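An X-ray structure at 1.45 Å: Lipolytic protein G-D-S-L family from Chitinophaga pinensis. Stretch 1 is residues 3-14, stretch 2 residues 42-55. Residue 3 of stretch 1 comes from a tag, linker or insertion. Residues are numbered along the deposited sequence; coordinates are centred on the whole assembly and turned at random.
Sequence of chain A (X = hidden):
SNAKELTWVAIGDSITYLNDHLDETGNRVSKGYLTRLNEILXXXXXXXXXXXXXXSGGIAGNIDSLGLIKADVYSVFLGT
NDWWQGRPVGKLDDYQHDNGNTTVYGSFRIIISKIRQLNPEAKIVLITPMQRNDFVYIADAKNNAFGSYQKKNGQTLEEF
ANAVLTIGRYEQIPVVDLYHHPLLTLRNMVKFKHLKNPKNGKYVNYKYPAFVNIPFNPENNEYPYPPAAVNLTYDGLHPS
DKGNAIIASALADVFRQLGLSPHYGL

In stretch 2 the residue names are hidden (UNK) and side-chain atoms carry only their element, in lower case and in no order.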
ATOM      1  N   ALA A   3      26.750 -16.350  -1.167  1.00 26.11           N
ATOM      2  CA  ALA A   3      26.646 -14.938  -0.814  1.00 25.02           C
ATOM      3  C   ALA A   3      25.276 -14.614  -0.212  1.00 23.68           C
ATOM      4  O   ALA A   3      24.808 -13.473  -0.279  1.00 24.20           O
ATOM      5  CB  ALA A   3      26.923 -14.072  -2.028  1.00 25.51           C
ATOM      6  N   LYS A   4      24.647 -15.633   0.375  1.00 22.90           N
ATOM      7  CA  LYS A   4      23.335 -15.509   1.025  1.00 23.78           C
ATOM      8  C   LYS A   4      22.204 -15.020   0.113  1.00 23.39           C
ATOM      9  O   LYS A   4      21.210 -14.474   0.597  1.00 24.15           O
ATOM     10  CB  LYS A   4      23.429 -14.622   2.271  1.00 27.05           C
ATOM     11  CG  LYS A   4      24.090 -15.293   3.466  1.00 30.52           C
ATOM     12  CD  LYS A   4      24.091 -14.352   4.662  1.00 32.36           C
ATOM     13  CE  LYS A   4      24.055 -15.105   5.977  1.00 33.40           C
ATOM     14  NZ  LYS A   4      23.838 -14.172   7.119  1.00 33.16           N
ATOM     15  N   GLU A   5      22.343 -15.229  -1.194  1.00 25.01           N
ATOM     16  CA  GLU A   5      21.352 -14.730  -2.145  1.00 26.15           C
ATOM     17  C   GLU A   5      19.978 -15.334  -1.917  1.00 25.90           C
ATOM     18  O   GLU A   5      19.829 -16.554  -1.841  1.00 27.05           O
ATOM     19  CB  GLU A   5      21.787 -14.978  -3.591  1.00 28.96           C
ATOM     20  CG  GLU A   5      20.695 -14.642  -4.604  1.00 32.86           C
ATOM     21  CD  GLU A   5      21.123 -14.877  -6.040  1.00 36.65           C
ATOM     22  OE1 GLU A   5      22.182 -14.349  -6.438  1.00 37.05           O
ATOM     23  OE2 GLU A   5      20.397 -15.590  -6.769  1.00 38.78           O
ATOM     24  N   LEU A   6      18.978 -14.465  -1.795  1.00 24.45           N
ATOM     25  CA  LEU A   6      17.599 -14.899  -1.650  1.00 24.95           C
ATOM     26  C   LEU A   6      16.713 -14.173  -2.652  1.00 24.10           C
ATOM     27  O   LEU A   6      16.799 -12.953  -2.810  1.00 25.11           O
ATOM     28  CB  LEU A   6      17.092 -14.631  -0.231  1.00 26.46           C
ATOM     29  CG  LEU A   6      17.802 -15.357   0.911  1.00 27.83           C
ATOM     30  CD1 LEU A   6      17.284 -14.856   2.252  1.00 28.31           C
ATOM     31  CD2 LEU A   6      17.628 -16.867   0.781  1.00 27.87           C
ATOM     32  N   THR A   7      15.862 -14.932  -3.330  1.00 23.27           N
ATOM     33  CA  THR A   7      14.891 -14.357  -4.244  1.00 22.97           C
ATOM     34  C   THR A   7      13.649 -13.957  -3.452  1.00 21.84           C
ATOM     35  O   THR A   7      13.070 -14.771  -2.733  1.00 22.88           O
ATOM     36  CB  THR A   7      14.517 -15.341  -5.366  1.00 24.81           C
ATOM     37  OG1 THR A   7      15.671 -15.602  -6.181  1.00 26.69           O
ATOM     38  CG2 THR A   7      13.409 -14.768  -6.238  1.00 26.74           C
ATOM     39  N   TRP A   8      13.262 -12.694  -3.587  1.00 20.17           N
ATOM     40  CA  TRP A   8      12.142 -12.124  -2.852  1.00 18.53           C
ATOM     41  C   TRP A   8      11.088 -11.625  -3.825  1.00 18.78           C
ATOM     42  O   TRP A   8      11.335 -10.686  -4.578  1.00 20.41           O
ATOM     43  CB  TRP A   8      12.640 -10.963  -1.987  1.00 18.70           C
ATOM     44  CG  TRP A   8      11.574 -10.012  -1.494  1.00 18.05           C
ATOM     45  CD1 TRP A   8      10.299 -10.321  -1.100  1.00 16.99           C
ATOM     46  CD2 TRP A   8      11.700  -8.593  -1.368  1.00 17.89           C
ATOM     47  NE1 TRP A   8       9.635  -9.178  -0.717  1.00 17.95           N
ATOM     48  CE2 TRP A   8      10.473  -8.103  -0.881  1.00 16.93           C
ATOM     49  CE3 TRP A   8      12.736  -7.686  -1.619  1.00 18.44           C
ATOM     50  CZ2 TRP A   8      10.251  -6.747  -0.642  1.00 18.22           C
ATOM     51  CZ3 TRP A   8      12.518  -6.342  -1.377  1.00 19.39           C
ATOM     52  CH2 TRP A   8      11.286  -5.886  -0.889  1.00 18.91           C
ATOM     53  N   VAL A   9       9.919 -12.258  -3.799  1.00 18.47           N
ATOM     54  CA  VAL A   9       8.785 -11.823  -4.603  1.00 17.87           C
ATOM     55  C   VAL A   9       7.933 -10.864  -3.780  1.00 16.03           C
ATOM     56  O   VAL A   9       7.429 -11.223  -2.709  1.00 17.34           O
ATOM     57  CB  VAL A   9       7.934 -13.017  -5.088  1.00 17.83           C
ATOM     58  CG1 VAL A   9       6.653 -12.542  -5.757  1.00 19.39           C
ATOM     59  CG2 VAL A   9       8.743 -13.874  -6.040  1.00 19.45           C
ATOM     60  N   ALA A  10       7.813  -9.629  -4.264  1.00 15.60           N
ATOM     61  CA  ALA A  10       7.017  -8.616  -3.590  1.00 15.63           C
ATOM     62  C   ALA A  10       5.672  -8.493  -4.286  1.00 15.72           C
ATOM     63  O   ALA A  10       5.581  -7.940  -5.376  1.00 16.73           O
ATOM     64  CB  ALA A  10       7.747  -7.276  -3.594  1.00 16.37           C
ATOM     65  N   ILE A  11       4.631  -9.026  -3.654  1.00 15.35           N
ATOM     66  CA  ILE A  11       3.284  -8.974  -4.204  1.00 13.40           C
ATOM     67  C   ILE A  11       2.620  -7.720  -3.664  1.00 13.56           C
ATOM     68  O   ILE A  11       2.697  -7.428  -2.465  1.00 15.46           O
ATOM     69  CB  ILE A  11       2.473 -10.228  -3.803  1.00 14.95           C
ATOM     70  CG1 ILE A  11       3.138 -11.471  -4.392  1.00 16.39           C
ATOM     71  CG2 ILE A  11       1.005 -10.123  -4.253  1.00 16.65           C
ATOM     72  CD1 ILE A  11       2.555 -12.765  -3.913  1.00 16.91           C
ATOM     73  N   GLY A  12       1.968  -6.968  -4.531  1.00 14.11           N
ATOM     74  CA  GLY A  12       1.341  -5.751  -4.067  1.00 13.23           C
ATOM     75  C   GLY A  12       0.531  -5.025  -5.113  1.00 12.68           C
ATOM     76  O   GLY A  12       0.200  -5.583  -6.167  1.00 13.95           O
ATOM     77  N   ASP A  13       0.200  -3.778  -4.789  1.00 12.71           N
ATOM     78  CA  ASP A  13      -0.574  -2.903  -5.661  1.00 12.82           C
ATOM     79  C   ASP A  13       0.346  -1.794  -6.200  1.00 13.18           C
ATOM     80  O   ASP A  13       1.533  -2.038  -6.406  1.00 14.55           O
ATOM     81  CB  ASP A  13      -1.788  -2.335  -4.918  1.00 14.97           C
ATOM     82  CG  ASP A  13      -1.423  -1.753  -3.553  1.00 16.20           C
ATOM     83  OD1 ASP A  13      -0.325  -1.159  -3.427  1.00 17.57           O
ATOM     84  OD2 ASP A  13      -2.226  -1.899  -2.598  1.00 17.44           O
ATOM     85  N   SER A  14      -0.171  -0.586  -6.401  1.00 14.03           N
ATOM     86  CA  SER A  14       0.644   0.487  -6.965  1.00 13.98           C
ATOM     87  C   SER A  14       1.825   0.857  -6.078  1.00 14.19           C
ATOM     88  O   SER A  14       2.873   1.230  -6.573  1.00 15.37           O
ATOM     89  CB  SER A  14      -0.192   1.740  -7.231  1.00 15.91           C
ATOM     90  OG  SER A  14      -0.916   2.098  -6.077  1.00 18.63           O
ATOM     91  N   UNK A  42      21.470  -6.334   0.899  1.00 20.58           N
ATOM     92  CA  UNK A  42      21.878  -6.480  -0.504  1.00 21.00           C
ATOM     93  C   UNK A  42      21.786  -7.897  -1.059  1.00 20.47           C
ATOM     94  O   UNK A  42      21.855  -8.077  -2.276  1.00 23.09           O
ATOM     95  c   UNK A  42      23.323  -5.971  -0.512  1.00 20.89           C
ATOM     96  c   UNK A  42      23.801  -6.098   0.905  1.00 20.08           C
ATOM     97  c   UNK A  42      22.569  -5.843   1.751  1.00 19.97           C
ATOM     98  N   UNK A  43      21.620  -8.884  -0.188  1.00 21.44           N
ATOM     99  CA  UNK A  43      21.437 -10.261  -0.637  1.00 21.28           C
ATOM    100  C   UNK A  43      19.998 -10.577  -1.054  1.00 21.44           C
ATOM    101  O   UNK A  43      19.725 -11.664  -1.575  1.00 21.90           O
ATOM    102  c   UNK A  43      21.877 -11.238   0.451  1.00 21.41           C
ATOM    103  n   UNK A  43      20.535 -12.139   2.247  1.00 22.24           N
ATOM    104  o   UNK A  43      21.006  -9.944   2.266  1.00 22.63           O
ATOM    105  c   UNK A  43      21.104 -11.054   1.740  1.00 21.61           C
ATOM    106  N   UNK A  44      19.083  -9.639  -0.820  1.00 21.64           N
ATOM    107  CA  UNK A  44      17.677  -9.839  -1.164  1.00 21.90           C
ATOM    108  C   UNK A  44      17.424  -9.321  -2.574  1.00 22.06           C
ATOM    109  O   UNK A  44      17.573  -8.128  -2.846  1.00 22.12           O
ATOM    110  c   UNK A  44      17.506 -10.535   1.816  1.00 27.11           C
ATOM    111  c   UNK A  44      16.325  -9.912   1.093  1.00 26.34           C
ATOM    112  c   UNK A  44      16.772  -9.130  -0.152  1.00 23.91           C
ATOM    113  c   UNK A  44      15.286 -10.978   0.732  1.00 26.85           C
ATOM    114  N   UNK A  45      17.058 -10.229  -3.471  1.00 22.18           N
ATOM    115  CA  UNK A  45      16.880  -9.901  -4.877  1.00 21.77           C
ATOM    116  C   UNK A  45      15.400  -9.837  -5.210  1.00 20.52           C
ATOM    117  O   UNK A  45      14.735 -10.873  -5.314  1.00 21.45           O
ATOM    118  c   UNK A  45      17.559 -10.959  -5.741  1.00 21.66           C
ATOM    119  n   UNK A  45      22.171  -9.059  -5.825  1.00 24.59           N
ATOM    120  c   UNK A  45      19.017 -11.173  -5.387  1.00 23.33           C
ATOM    121  c   UNK A  45      21.321 -10.188  -5.366  1.00 24.97           C
ATOM    122  c   UNK A  45      19.856  -9.935  -5.679  1.00 24.31           C
ATOM    123  N   UNK A  46      14.884  -8.626  -5.384  1.00 20.77           N
ATOM    124  CA  UNK A  46      13.444  -8.458  -5.538  1.00 19.81           C
ATOM    125  C   UNK A  46      12.901  -8.806  -6.910  1.00 18.65           C
ATOM    126  O   UNK A  46      13.565  -8.635  -7.939  1.00 19.42           O
ATOM    127  c   UNK A  46      12.439  -5.739  -7.216  1.00 19.24           C
ATOM    128  c   UNK A  46      14.453  -3.921  -6.697  1.00 19.98           C
ATOM    129  c   UNK A  46      12.670  -4.693  -8.099  1.00 19.94           C
ATOM    130  c   UNK A  46      12.971  -7.059  -5.106  1.00 19.75           C
ATOM    131  o   UNK A  46      13.908  -2.724  -8.687  1.00 20.96           O
ATOM    132  c   UNK A  46      13.678  -3.786  -7.834  1.00 20.45           C
ATOM    133  c   UNK A  46      13.231  -5.920  -6.080  1.00 19.43           C
ATOM    134  c   UNK A  46      14.228  -4.985  -5.829  1.00 19.93           C
ATOM    135  N   UNK A  47      11.673  -9.305  -6.895  1.00 18.33           N
ATOM    136  CA  UNK A  47      10.874  -9.445  -8.091  1.00 17.66           C
ATOM    137  C   UNK A  47       9.615  -8.640  -7.836  1.00 17.40           C
ATOM    138  O   UNK A  47       8.917  -8.859  -6.844  1.00 18.16           O
ATOM    139  c   UNK A  47      11.812 -11.648  -8.755  1.00 22.12           C
ATOM    140  c   UNK A  47       9.474 -11.040  -9.433  1.00 20.35           C
ATOM    141  c   UNK A  47      10.537 -10.911  -8.352  1.00 19.65           C
ATOM    142  c   UNK A  47      11.631 -13.127  -8.902  1.00 24.99           C
ATOM    143  N   UNK A  48       9.342  -7.692  -8.721  1.00 16.23           N
ATOM    144  CA  UNK A  48       8.212  -6.795  -8.558  1.00 15.46           C
ATOM    145  C   UNK A  48       6.913  -7.418  -9.068  1.00 15.40           C
ATOM    146  O   UNK A  48       6.656  -7.464 -10.274  1.00 17.55           O
ATOM    147  c   UNK A  48       7.475  -4.402  -8.972  1.00 15.84           C
ATOM    148  n   UNK A  48       7.912  -3.147  -8.987  1.00 16.25           N
ATOM    149  o   UNK A  48       6.301  -4.692  -8.732  1.00 16.19           O
ATOM    150  c   UNK A  48       8.498  -5.474  -9.276  1.00 15.77           C
ATOM    151  N   UNK A  49       6.107  -7.907  -8.135  1.00 15.53           N
ATOM    152  CA  UNK A  49       4.777  -8.411  -8.452  1.00 15.42           C
ATOM    153  C   UNK A  49       3.716  -7.459  -7.895  1.00 14.16           C
ATOM    154  O   UNK A  49       2.682  -7.867  -7.357  1.00 14.50           O
ATOM    155  c   UNK A  49       5.219 -10.875  -8.910  1.00 18.51           C
ATOM    156  c   UNK A  49       4.318 -11.194 -10.086  1.00 18.63           C
ATOM    157  o   UNK A  49       3.227 -10.629 -10.226  1.00 19.99           O
ATOM    158  c   UNK A  49       4.594  -9.853  -7.968  1.00 16.66           C
ATOM    159  n   UNK A  49       4.757 -12.127 -10.929  1.00 19.70           N
ATOM    160  N   UNK A  50       3.996  -6.166  -8.032  1.00 13.98           N
ATOM    161  CA  UNK A  50       3.030  -5.135  -7.723  1.00 14.27           C
ATOM    162  C   UNK A  50       2.222  -4.866  -8.969  1.00 14.58           C
ATOM    163  O   UNK A  50       2.776  -4.697 -10.065  1.00 16.11           O
ATOM    164  N   UNK A  51       0.908  -4.822  -8.806  1.00 14.09           N
ATOM    165  CA  UNK A  51       0.004  -4.585  -9.925  1.00 14.30           C
ATOM    166  C   UNK A  51      -0.778  -3.308  -9.703  1.00 14.20           C
ATOM    167  O   UNK A  51      -1.508  -3.171  -8.726  1.00 13.66           O
ATOM    168  c   UNK A  51      -0.903  -5.794 -10.126  1.00 14.40           C
ATOM    169  c   UNK A  51      -0.141  -7.016 -10.510  1.00 13.71           C
ATOM    170  n   UNK A  51       1.135  -8.797 -10.631  1.00 17.00           N
ATOM    171  n   UNK A  51      -0.018  -7.432 -11.818  1.00 15.38           N
ATOM    172  c   UNK A  51       0.742  -8.510 -11.863  1.00 16.48           C
ATOM    173  c   UNK A  51       0.598  -7.873  -9.770  1.00 15.31           C
ATOM    174  N   UNK A  52      -0.581  -2.366 -10.617  1.00 14.59           N
ATOM    175  CA  UNK A  52      -1.071  -1.005 -10.467  1.00 15.43           C
ATOM    176  C   UNK A  52      -2.586  -0.975 -10.378  1.00 15.44           C
ATOM    177  O   UNK A  52      -3.271  -1.398 -11.302  1.00 17.00           O
ATOM    178  o   UNK A  52      -1.092   1.749 -10.284  1.00 22.69           O
ATOM    179  c   UNK A  52      -0.751   1.338 -11.386  1.00 19.11           C
ATOM    180  c   UNK A  52      -0.573  -0.151 -11.635  1.00 16.04           C
ATOM    181  n   UNK A  52      -0.496   2.148 -12.402  1.00 20.71           N
ATOM    182  N   UNK A  53      -3.104  -0.511  -9.245  1.00 17.12           N
ATOM    183  CA  UNK A  53      -4.530  -0.355  -9.078  1.00 16.59           C
ATOM    184  C   UNK A  53      -5.276  -1.579  -8.599  1.00 15.80           C
ATOM    185  O   UNK A  53      -6.485  -1.517  -8.425  1.00 18.41           O
ATOM    186  N   UNK A  54      -4.581  -2.693  -8.398  1.00 14.26           N
ATOM    187  CA  UNK A  54      -5.285  -3.935  -8.083  1.00 14.21           C
ATOM    188  C   UNK A  54      -5.670  -4.071  -6.614  1.00 14.39           C
ATOM    189  O   UNK A  54      -4.975  -3.595  -5.710  1.00 13.86           O
ATOM    190  c   UNK A  54      -4.333  -4.519 -10.970  1.00 15.55           C
ATOM    191  c   UNK A  54      -4.135  -8.020 -10.058  1.00 14.75           C
ATOM    192  c   UNK A  54      -3.940  -7.571 -12.844  1.00 14.69           C
ATOM    193  c   UNK A  54      -4.095  -6.520 -11.949  1.00 14.86           C
ATOM    194  c   UNK A  54      -3.977  -9.067 -10.952  1.00 15.09           C
ATOM    195  c   UNK A  54      -3.895  -8.835 -12.327  1.00 15.46           C
ATOM    196  n   UNK A  54      -4.187  -5.172 -12.181  1.00 15.81           N
ATOM    197  c   UNK A  54      -4.349  -5.434  -9.947  1.00 14.17           C
ATOM    198  c   UNK A  54      -4.191  -6.717 -10.556  1.00 14.87           C
ATOM    199  c   UNK A  54      -4.461  -5.165  -8.476  1.00 13.79           C
ATOM    200  N   UNK A  55      -6.762  -4.791  -6.391  1.00 13.73           N
ATOM    201  CA  UNK A  55      -7.173  -5.184  -5.052  1.00 13.38           C
ATOM    202  C   UNK A  55      -6.590  -6.564  -4.727  1.00 13.41           C
ATOM    203  O   UNK A  55      -6.091  -7.267  -5.621  1.00 13.38           O
ATOM    204  c   UNK A  55      -8.693  -5.287  -4.953  1.00 14.03           C
ATOM    205  o   UNK A  55      -9.139  -6.308  -5.852  1.00 15.67           O
ATOM    206  c   UNK A  55      -9.348  -3.957  -5.326  1.00 14.88           C
TER
HETATM  207  O   HOH W   1      -4.635  -3.061  -2.680  1.00 17.04           O
HETATM  208  O   HOH W   2      -3.039   0.747  -6.508  1.00 38.75           O

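At position 42, three carbons close a ring onto the backbone N, out of reach of stretch 1: Pro 42. Position 43 points toward stretch 1 with two carbons, the second carrying one oxygen and one nitrogen. The nitrogen settles Asn 43, whose ND2 donates to Lys 4 O at 2.9 Å.

Position 44 has four carbons forked at the second, the pattern of Leu 44; its CD1 packs 3.8 Å from Trp 8 CB and 4.2 Å from Leu 6 CB. Position 45 runs four carbons to a nitrogen: Lys 45. Its CG lies 3.9 Å from Glu 5 CG, while the amine leads away. At position 46 one carbon precedes a six-carbon ring bearing an oxygen, hence Tyr 46; CB sits 3.6 Å from Trp 8 CE3, and the phenol extends away.

Position 47 carries four carbons forked at the first, with one arm two carbons long: Ile 47. The end of that arm, CD1, reaches Thr 7 CG2 at 3.6 Å and Val 9 CG2 at 4.1 Å. Position 48 again has two carbons, the second with one oxygen and one nitrogen, and barely meets stretch 1. It is Asn 48, whose OD1 instead accepts from the backbone N of position 50 at 2.8 Å. Position 49 has three carbons, the third holding oxygen and nitrogen: Gln 49, with CG 3.8 Å from Val 9 CG1.

Position 50 has no side-chain atoms and is Gly 50; a CB here would fall 3.0 Å from Asp 13 O, a clash. Position 51 bears one carbon and a five-membered ring of three carbons and two nitrogens, hence His 51. The ring edge faces Gly 12 O, and NE2 donates to Gln 49 OE1 at 2.8 Å. Position 52, two carbons ending in oxygen and nitrogen, is Asn 52; OD1 approaches Ser 14 CB at 3.2 Å. Position 53 lacks a side chain, and its backbone angles call for glycine: Gly 53. Position 54 has one carbon, then fused five- and six-membered rings of eight carbons and one nitrogen; only its backbone O comes close, 3.5 Å from Asp 13 CB. It is Trp 54. Position 55, one carbon carrying an oxygen and a carbon, out of reach of stretch 1, is Thr 55.

Seven in-register parallel bridges, Leu 6 with Leu 44 through Gly 12 with Gly 50, put paired side chains on the same face. Backbone hydrogen bonds alternate along them, from Leu 6 N to Asn 43 O (2.9 Å) through His 51 N to Gly 12 O (2.8 Å). Leucines and aromatics pack on one face, Thr 7, Val 9 and Ile 47 on the other. Beyond the strands, a water bridges Asp 13 OD2 (2.7 Å) and Trp 54 O (3.1 Å).

Stretch 2 (42-55) PNLKYINQGHNGWT
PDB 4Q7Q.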